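Local coordinates for protein PcaV transcriptional regulator (Streptomyces coelicolor, PDB 4G9Y) that acts as a MarR-family winged helix-turn-helix transcription regulator, probably binding DNA as a dimer, and binds the ligand 3,4-dihydroxybenzoate, at the interface of chains A and B. Sequence-based numbering; all coordinates share one arbitrary frame. Chains: chain A/B, PcaV transcriptional regulator.

Contact 1: the interface of chains A and B. Residues chain A 128, 131-132, 135; chain B 124, 128, 131-132, 135.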
ATOM      1  N   GLU A 128      10.346  -5.947  22.113  1.00 22.96           N
ATOM      2  CA  GLU A 128       9.229  -5.269  21.459  1.00 22.92           C
ATOM      3  C   GLU A 128       9.107  -5.654  19.989  1.00 19.98           C
ATOM      4  O   GLU A 128       8.010  -5.666  19.449  1.00 19.29           O
ATOM      5  CB  GLU A 128       9.372  -3.752  21.575  1.00 17.81           C
ATOM      6  CG  GLU A 128       9.376  -3.243  23.001  1.00 21.08           C
ATOM      7  CD  GLU A 128       9.543  -1.739  23.071  1.00 25.51           C
ATOM      8  OE1 GLU A 128      10.544  -1.226  22.521  1.00 28.54           O
ATOM      9  OE2 GLU A 128       8.667  -1.065  23.660  1.00 27.93           O
ATOM     10  N   VAL A 131       7.110  -8.742  19.793  1.00 19.08           N
ATOM     11  CA  VAL A 131       5.696  -8.409  19.989  1.00 18.42           C
ATOM     12  C   VAL A 131       5.093  -7.758  18.734  1.00 19.99           C
ATOM     13  O   VAL A 131       3.981  -8.116  18.312  1.00 17.56           O
ATOM     14  CB  VAL A 131       5.490  -7.523  21.244  1.00 20.53           C
ATOM     15  CG1 VAL A 131       4.099  -6.889  21.254  1.00 16.82           C
ATOM     16  CG2 VAL A 131       5.681  -8.364  22.502  1.00 25.79           C
ATOM     17  N   PHE A 132       5.855  -6.851  18.117  1.00 19.42           N
ATOM     18  CA  PHE A 132       5.457  -6.160  16.878  1.00 20.41           C
ATOM     19  C   PHE A 132       5.067  -7.201  15.829  1.00 20.07           C
ATOM     20  O   PHE A 132       3.998  -7.127  15.226  1.00 14.35           O
ATOM     21  CB  PHE A 132       6.637  -5.286  16.422  1.00 15.76           C
ATOM     22  CG  PHE A 132       6.481  -4.620  15.073  1.00 19.50           C
ATOM     23  CD1 PHE A 132       5.958  -3.339  14.970  1.00 17.68           C
ATOM     24  CD2 PHE A 132       6.965  -5.228  13.925  1.00 21.48           C
ATOM     25  CE1 PHE A 132       5.883  -2.692  13.736  1.00 20.69           C
ATOM     26  CE2 PHE A 132       6.877  -4.609  12.684  1.00 21.32           C
ATOM     27  CZ  PHE A 132       6.340  -3.321  12.587  1.00 19.75           C
ATOM     28  N   LEU A 135       1.798  -9.360  17.031  1.00 16.01           N
ATOM     29  CA  LEU A 135       0.531  -8.644  16.960  1.00 16.79           C
ATOM     30  C   LEU A 135       0.086  -8.395  15.521  1.00 22.22           C
ATOM     31  O   LEU A 135      -1.082  -8.566  15.188  1.00 16.89           O
ATOM     32  CB  LEU A 135       0.604  -7.308  17.705  1.00 16.89           C
ATOM     33  CG  LEU A 135       0.950  -7.395  19.186  1.00 18.48           C
ATOM     34  CD1 LEU A 135       0.928  -5.993  19.815  1.00 17.23           C
ATOM     35  CD2 LEU A 135       0.048  -8.388  19.929  1.00 21.96           C
TER
ATOM     36  N   LEU B 124      -6.896  -8.916  19.093  1.00 13.26           N
ATOM     37  CA  LEU B 124      -6.071  -8.382  20.169  1.00 15.45           C
ATOM     38  C   LEU B 124      -6.924  -7.989  21.379  1.00 17.29           C
ATOM     39  O   LEU B 124      -7.983  -7.368  21.229  1.00 21.67           O
ATOM     40  CB  LEU B 124      -5.330  -7.150  19.667  1.00 16.37           C
ATOM     41  CG  LEU B 124      -4.513  -7.356  18.382  1.00 21.17           C
ATOM     42  CD1 LEU B 124      -3.690  -6.105  18.123  1.00 17.86           C
ATOM     43  CD2 LEU B 124      -3.606  -8.591  18.441  1.00 18.52           C
ATOM     44  N   GLU B 128      -3.421  -5.183  24.348  1.00 22.96           N
ATOM     45  CA  GLU B 128      -2.576  -5.424  23.182  1.00 22.92           C
ATOM     46  C   GLU B 128      -2.839  -4.420  22.065  1.00 19.98           C
ATOM     47  O   GLU B 128      -1.935  -4.097  21.307  1.00 19.29           O
ATOM     48  CB  GLU B 128      -2.781  -6.841  22.646  1.00 17.81           C
ATOM     49  CG  GLU B 128      -2.424  -7.929  23.638  1.00 21.08           C
ATOM     50  CD  GLU B 128      -2.665  -9.315  23.076  1.00 25.51           C
ATOM     51  OE1 GLU B 128      -3.811  -9.596  22.655  1.00 28.54           O
ATOM     52  OE2 GLU B 128      -1.706 -10.121  23.036  1.00 27.93           O
ATOM     53  N   VAL B 131      -0.774  -1.441  22.717  1.00 19.08           N
ATOM     54  CA  VAL B 131       0.614  -1.732  22.346  1.00 18.42           C
ATOM     55  C   VAL B 131       0.802  -1.717  20.821  1.00 19.99           C
ATOM     56  O   VAL B 131       1.776  -1.136  20.313  1.00 17.56           O
ATOM     57  CB  VAL B 131       1.099  -3.067  22.966  1.00 20.53           C
ATOM     58  CG1 VAL B 131       2.394  -3.546  22.309  1.00 16.82           C
ATOM     59  CG2 VAL B 131       1.320  -2.887  24.464  1.00 25.79           C
ATOM     60  N   PHE B 132      -0.159  -2.304  20.102  1.00 19.42           N
ATOM     61  CA  PHE B 132      -0.165  -2.345  18.630  1.00 20.41           C
ATOM     62  C   PHE B 132      -0.011  -0.924  18.090  1.00 20.07           C
ATOM     63  O   PHE B 132       0.843  -0.652  17.247  1.00 14.35           O
ATOM     64  CB  PHE B 132      -1.479  -3.002  18.179  1.00 15.76           C
ATOM     65  CG  PHE B 132      -1.746  -2.989  16.690  1.00 19.50           C
ATOM     66  CD1 PHE B 132      -1.358  -4.053  15.889  1.00 17.68           C
ATOM     67  CD2 PHE B 132      -2.487  -1.968  16.115  1.00 21.48           C
ATOM     68  CE1 PHE B 132      -1.670  -4.079  14.530  1.00 20.69           C
ATOM     69  CE2 PHE B 132      -2.786  -1.964  14.758  1.00 21.32           C
ATOM     70  CZ  PHE B 132      -2.384  -3.037  13.955  1.00 19.75           C
ATOM     71  N   LEU B 135       3.598   0.688  19.169  1.00 16.01           N
ATOM     72  CA  LEU B 135       4.746   0.164  18.442  1.00 16.79           C
ATOM     73  C   LEU B 135       4.758   0.609  16.982  1.00 22.22           C
ATOM     74  O   LEU B 135       5.798   0.987  16.451  1.00 16.89           O
ATOM     75  CB  LEU B 135       4.793  -1.365  18.505  1.00 16.89           C
ATOM     76  CG  LEU B 135       4.876  -1.968  19.901  1.00 18.48           C
ATOM     77  CD1 LEU B 135       4.978  -3.498  19.809  1.00 17.23           C
ATOM     78  CD2 LEU B 135       6.011  -1.350  20.726  1.00 21.96           C
TER
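A:Leu135 and its twin B:Leu135 carry this patch, where the two copies of helix 126-144 cross about the two-fold axis of the PcaV dimer. Each leucine drives its branched end into the partner helix; within this patch, which includes B:Leu124 but not its twin, 75 Å² of A:Leu135 and 53 Å² of B:Leu135 are hidden. In both, CG lies anti to the carbonyl carbon, beside the backbone N (chi1 -59°), and CD1 is anti to CA (chi2 -178°), so CD1 leads as the tip of an extended branch. On A:Leu135 this methyl settles against the backbone of the opposing helix, 3.7 Å from the carbonyl O of B:Glu128 and 4.0 Å from CA of B:Phe132. Its flank is closed by CG1 of B:Val131, 3.8 Å from A:Leu135 CD1, the side chains crossing at about a right angle. CG1 of each valine is anti to its own backbone N (chi1 166°) and points at the axis, where A:Val131 CG1 meets B:Val131 CG1 at 3.9 Å. The two valine methyls and the two leucine CD1 methyls form one cluster about the axis. The second branch, A:Leu135 CD2, rests 4.0 Å from CD2 of B:Leu124, in the loop ahead of the helix, and equally far from carboxylate OE2 of B:Glu128. The packing is apolar, with no polar pair bonded across it, and clasps the two C-terminal helices together within the dimerisation region characteristic of MarR proteins.

Contact 2: the interface of chains A and B. Residues chain A 20-21, 23, 120, 123-124, 132; chain B 13, 17, 136, 139-140, 143.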
ATOM      1  N   LEU A  20       2.599   2.797   8.025  1.00 21.75           N
ATOM      2  CA  LEU A  20       3.675   1.848   8.272  1.00 15.91           C
ATOM      3  C   LEU A  20       4.237   1.348   6.964  1.00 18.66           C
ATOM      4  O   LEU A  20       5.447   1.229   6.786  1.00 18.40           O
ATOM      5  CB  LEU A  20       3.159   0.653   9.080  1.00 15.73           C
ATOM      6  CG  LEU A  20       4.222  -0.403   9.404  1.00 16.02           C
ATOM      7  CD1 LEU A  20       5.299   0.181  10.321  1.00 17.94           C
ATOM      8  CD2 LEU A  20       3.572  -1.616  10.053  1.00 17.28           C
ATOM      9  N   GLN A  21       3.352   1.038   6.031  1.00 17.36           N
ATOM     10  CA  GLN A  21       3.816   0.569   4.738  1.00 15.65           C
ATOM     11  C   GLN A  21       4.546   1.676   3.978  1.00 16.70           C
ATOM     12  O   GLN A  21       5.584   1.442   3.371  1.00 16.52           O
ATOM     13  CB  GLN A  21       2.628   0.040   3.920  1.00 18.59           C
ATOM     14  CG  GLN A  21       3.046  -0.706   2.665  1.00 30.77           C
ATOM     15  CD  GLN A  21       3.257   0.215   1.483  1.00 50.54           C
ATOM     16  OE1 GLN A  21       2.677   1.305   1.417  1.00 52.34           O
ATOM     17  NE2 GLN A  21       4.087  -0.217   0.536  1.00 60.69           N
ATOM     18  N   ALA A  23       6.112   4.224   5.301  1.00 19.20           N
ATOM     19  CA  ALA A  23       7.382   4.450   5.974  1.00 17.02           C
ATOM     20  C   ALA A  23       8.433   3.448   5.498  1.00 21.56           C
ATOM     21  O   ALA A  23       9.592   3.801   5.313  1.00 21.46           O
ATOM     22  CB  ALA A  23       7.196   4.362   7.487  1.00 18.04           C
ATOM     23  N   PHE A 120      14.779   0.124  10.262  1.00 18.95           N
ATOM     24  CA  PHE A 120      13.316   0.207  10.342  1.00 17.82           C
ATOM     25  C   PHE A 120      12.739  -0.245  11.701  1.00 19.77           C
ATOM     26  O   PHE A 120      11.820   0.386  12.250  1.00 17.05           O
ATOM     27  CB  PHE A 120      12.712  -0.636   9.205  1.00 17.98           C
ATOM     28  CG  PHE A 120      11.215  -0.527   9.066  1.00 16.68           C
ATOM     29  CD1 PHE A 120      10.625   0.665   8.683  1.00 18.70           C
ATOM     30  CD2 PHE A 120      10.408  -1.636   9.266  1.00 13.24           C
ATOM     31  CE1 PHE A 120       9.245   0.757   8.514  1.00 16.19           C
ATOM     32  CE2 PHE A 120       9.015  -1.557   9.111  1.00 21.13           C
ATOM     33  CZ  PHE A 120       8.434  -0.359   8.727  1.00 20.84           C
ATOM     34  N   PRO A 123      13.780   1.481  16.509  1.00 25.31           N
ATOM     35  CA  PRO A 123      13.179   2.178  17.662  1.00 24.35           C
ATOM     36  C   PRO A 123      12.657   1.204  18.717  1.00 16.92           C
ATOM     37  O   PRO A 123      12.420   1.585  19.851  1.00 18.84           O
ATOM     38  CB  PRO A 123      11.978   2.899  17.045  1.00 26.93           C
ATOM     39  CG  PRO A 123      12.305   3.032  15.631  1.00 28.52           C
ATOM     40  CD  PRO A 123      13.174   1.909  15.237  1.00 26.64           C
ATOM     41  N   LEU A 124      12.474  -0.048  18.330  1.00 13.26           N
ATOM     42  CA  LEU A 124      11.945  -1.058  19.238  1.00 15.45           C
ATOM     43  C   LEU A 124      13.070  -1.889  19.860  1.00 17.29           C
ATOM     44  O   LEU A 124      14.004  -2.308  19.164  1.00 21.67           O
ATOM     45  CB  LEU A 124      11.014  -1.985  18.468  1.00 16.37           C
ATOM     46  CG  LEU A 124       9.890  -1.285  17.689  1.00 21.17           C
ATOM     47  CD1 LEU A 124       8.946  -2.343  17.141  1.00 17.86           C
ATOM     48  CD2 LEU A 124       9.118  -0.267  18.538  1.00 18.52           C
ATOM     49  N   PHE A 132       5.855  -6.851  18.117  1.00 19.42           N
ATOM     50  CA  PHE A 132       5.457  -6.160  16.878  1.00 20.41           C
ATOM     51  C   PHE A 132       5.067  -7.201  15.829  1.00 20.07           C
ATOM     52  O   PHE A 132       3.998  -7.127  15.226  1.00 14.35           O
ATOM     53  CB  PHE A 132       6.637  -5.286  16.422  1.00 15.76           C
ATOM     54  CG  PHE A 132       6.481  -4.620  15.073  1.00 19.50           C
ATOM     55  CD1 PHE A 132       5.958  -3.339  14.970  1.00 17.68           C
ATOM     56  CD2 PHE A 132       6.965  -5.228  13.925  1.00 21.48           C
ATOM     57  CE1 PHE A 132       5.883  -2.692  13.736  1.00 20.69           C
ATOM     58  CE2 PHE A 132       6.877  -4.609  12.684  1.00 21.32           C
ATOM     59  CZ  PHE A 132       6.340  -3.321  12.587  1.00 19.75           C
TER
ATOM     60  N   PRO B  13      10.081  -7.249   7.670  1.00 27.61           N
ATOM     61  CA  PRO B  13       9.016  -6.348   8.106  1.00 21.69           C
ATOM     62  C   PRO B  13       8.356  -5.601   6.945  1.00 17.81           C
ATOM     63  O   PRO B  13       7.260  -5.132   7.122  1.00 22.07           O
ATOM     64  CB  PRO B  13       9.743  -5.371   9.030  1.00 25.58           C
ATOM     65  CG  PRO B  13      11.169  -5.389   8.544  1.00 27.21           C
ATOM     66  CD  PRO B  13      11.425  -6.779   8.063  1.00 27.32           C
ATOM     67  N   ALA B  17       4.342  -5.401   6.651  1.00 14.69           N
ATOM     68  CA  ALA B  17       3.587  -4.136   6.585  1.00 16.59           C
ATOM     69  C   ALA B  17       2.606  -4.123   5.422  1.00 17.56           C
ATOM     70  O   ALA B  17       1.485  -3.664   5.562  1.00 18.31           O
ATOM     71  CB  ALA B  17       4.522  -2.927   6.495  1.00 17.52           C
ATOM     72  N   ILE B 136       3.607   0.531  16.318  1.00 11.24           N
ATOM     73  CA  ILE B 136       3.559   0.901  14.917  1.00 11.18           C
ATOM     74  C   ILE B 136       3.832   2.403  14.756  1.00 16.01           C
ATOM     75  O   ILE B 136       4.576   2.826  13.860  1.00 15.49           O
ATOM     76  CB  ILE B 136       2.213   0.487  14.287  1.00 16.62           C
ATOM     77  CG1 ILE B 136       2.117  -1.039  14.257  1.00 20.68           C
ATOM     78  CG2 ILE B 136       2.090   1.035  12.875  1.00 13.84           C
ATOM     79  CD1 ILE B 136       0.743  -1.563  13.779  1.00 16.71           C
ATOM     80  N   VAL B 139       7.555   3.099  15.074  1.00 14.79           N
ATOM     81  CA  VAL B 139       8.291   2.660  13.888  1.00 12.07           C
ATOM     82  C   VAL B 139       8.050   3.614  12.719  1.00 14.08           C
ATOM     83  O   VAL B 139       8.993   4.038  12.043  1.00 16.29           O
ATOM     84  CB  VAL B 139       7.908   1.199  13.496  1.00 16.22           C
ATOM     85  CG1 VAL B 139       8.467   0.832  12.116  1.00 13.69           C
ATOM     86  CG2 VAL B 139       8.428   0.232  14.551  1.00 15.08           C
ATOM     87  N   ALA B 140       6.794   3.967  12.471  1.00 14.92           N
ATOM     88  CA  ALA B 140       6.513   4.858  11.351  1.00 14.70           C
ATOM     89  C   ALA B 140       7.108   6.254  11.588  1.00 18.58           C
ATOM     90  O   ALA B 140       7.635   6.879  10.660  1.00 16.87           O
ATOM     91  CB  ALA B 140       5.002   4.953  11.077  1.00 15.46           C
ATOM     92  N   ALA B 143      10.935   6.317  11.059  1.00 17.13           N
ATOM     93  CA  ALA B 143      11.347   6.180   9.668  1.00 22.13           C
ATOM     94  C   ALA B 143      11.093   7.474   8.908  1.00 30.15           C
ATOM     95  O   ALA B 143      11.883   7.867   8.066  1.00 31.81           O
ATOM     96  CB  ALA B 143      10.625   4.982   8.973  1.00 16.41           C
TER
HETATM   97  O   HOH W   1      11.635   3.077  11.957  1.00 19.47           O
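B:Val139, on helix 126-144 of chain B, plugs a pocket built by several elements of chain A and buries 73 Å². Its two methyls part company. CG1, anti to the backbone N (chi1 169°), lies over one face of the A:Phe120 ring, 3.7 Å from the centroid and displaced toward the rim, in a CH-pi contact. CD1 of A:Leu20 touches the same methyl at 3.7 Å. CG2 turns the other way, against the branched end of A:Leu124, whose CD1 is 3.7 Å from it, while CE1 of A:Phe132 arrives tip to tip. The ring of A:Phe120 is swung into place by a chi1 of -174°, CG anti to the backbone N; along its CD2-CE2 side it is met by CB of B:Pro13, at the start of helix 13-31, as the two side chains slide past each other in opposite directions. A:Leu20, also with CG anti to N, is wedged between two elements of chain B: its CG and CD2 reach CB of B:Ala17, and its CB rests on CG2 of B:Ile136, the two side chains crossing at about a right angle. Farther out, small side chains let the helices come near, A:Ala23 CB lying 3.8 Å from B:Ala143 CB. Polar linkage is left to the backbone: a water sits 2.7 Å from the carbonyl O of A:Phe120 and 2.8 Å from the carbonyl O of B:Val139.

The C-alpha centres of contact 1 and contact 2 lie about 12 Å apart, and helix 126-144 supplies residues to both. A:Phe132 is common to them, its backbone end in contact 1 and its ring in contact 2; the 124 position also serves both, from chain B in the first and chain A in the second. Contact 1 lies at the crossing of the two C-terminal helices, whereas contact 2 adds helices 13-31 and 100-121 and has a two-fold twin. Together they make a largely apolar interface that could couple the positions of the two DNA-binding lobes.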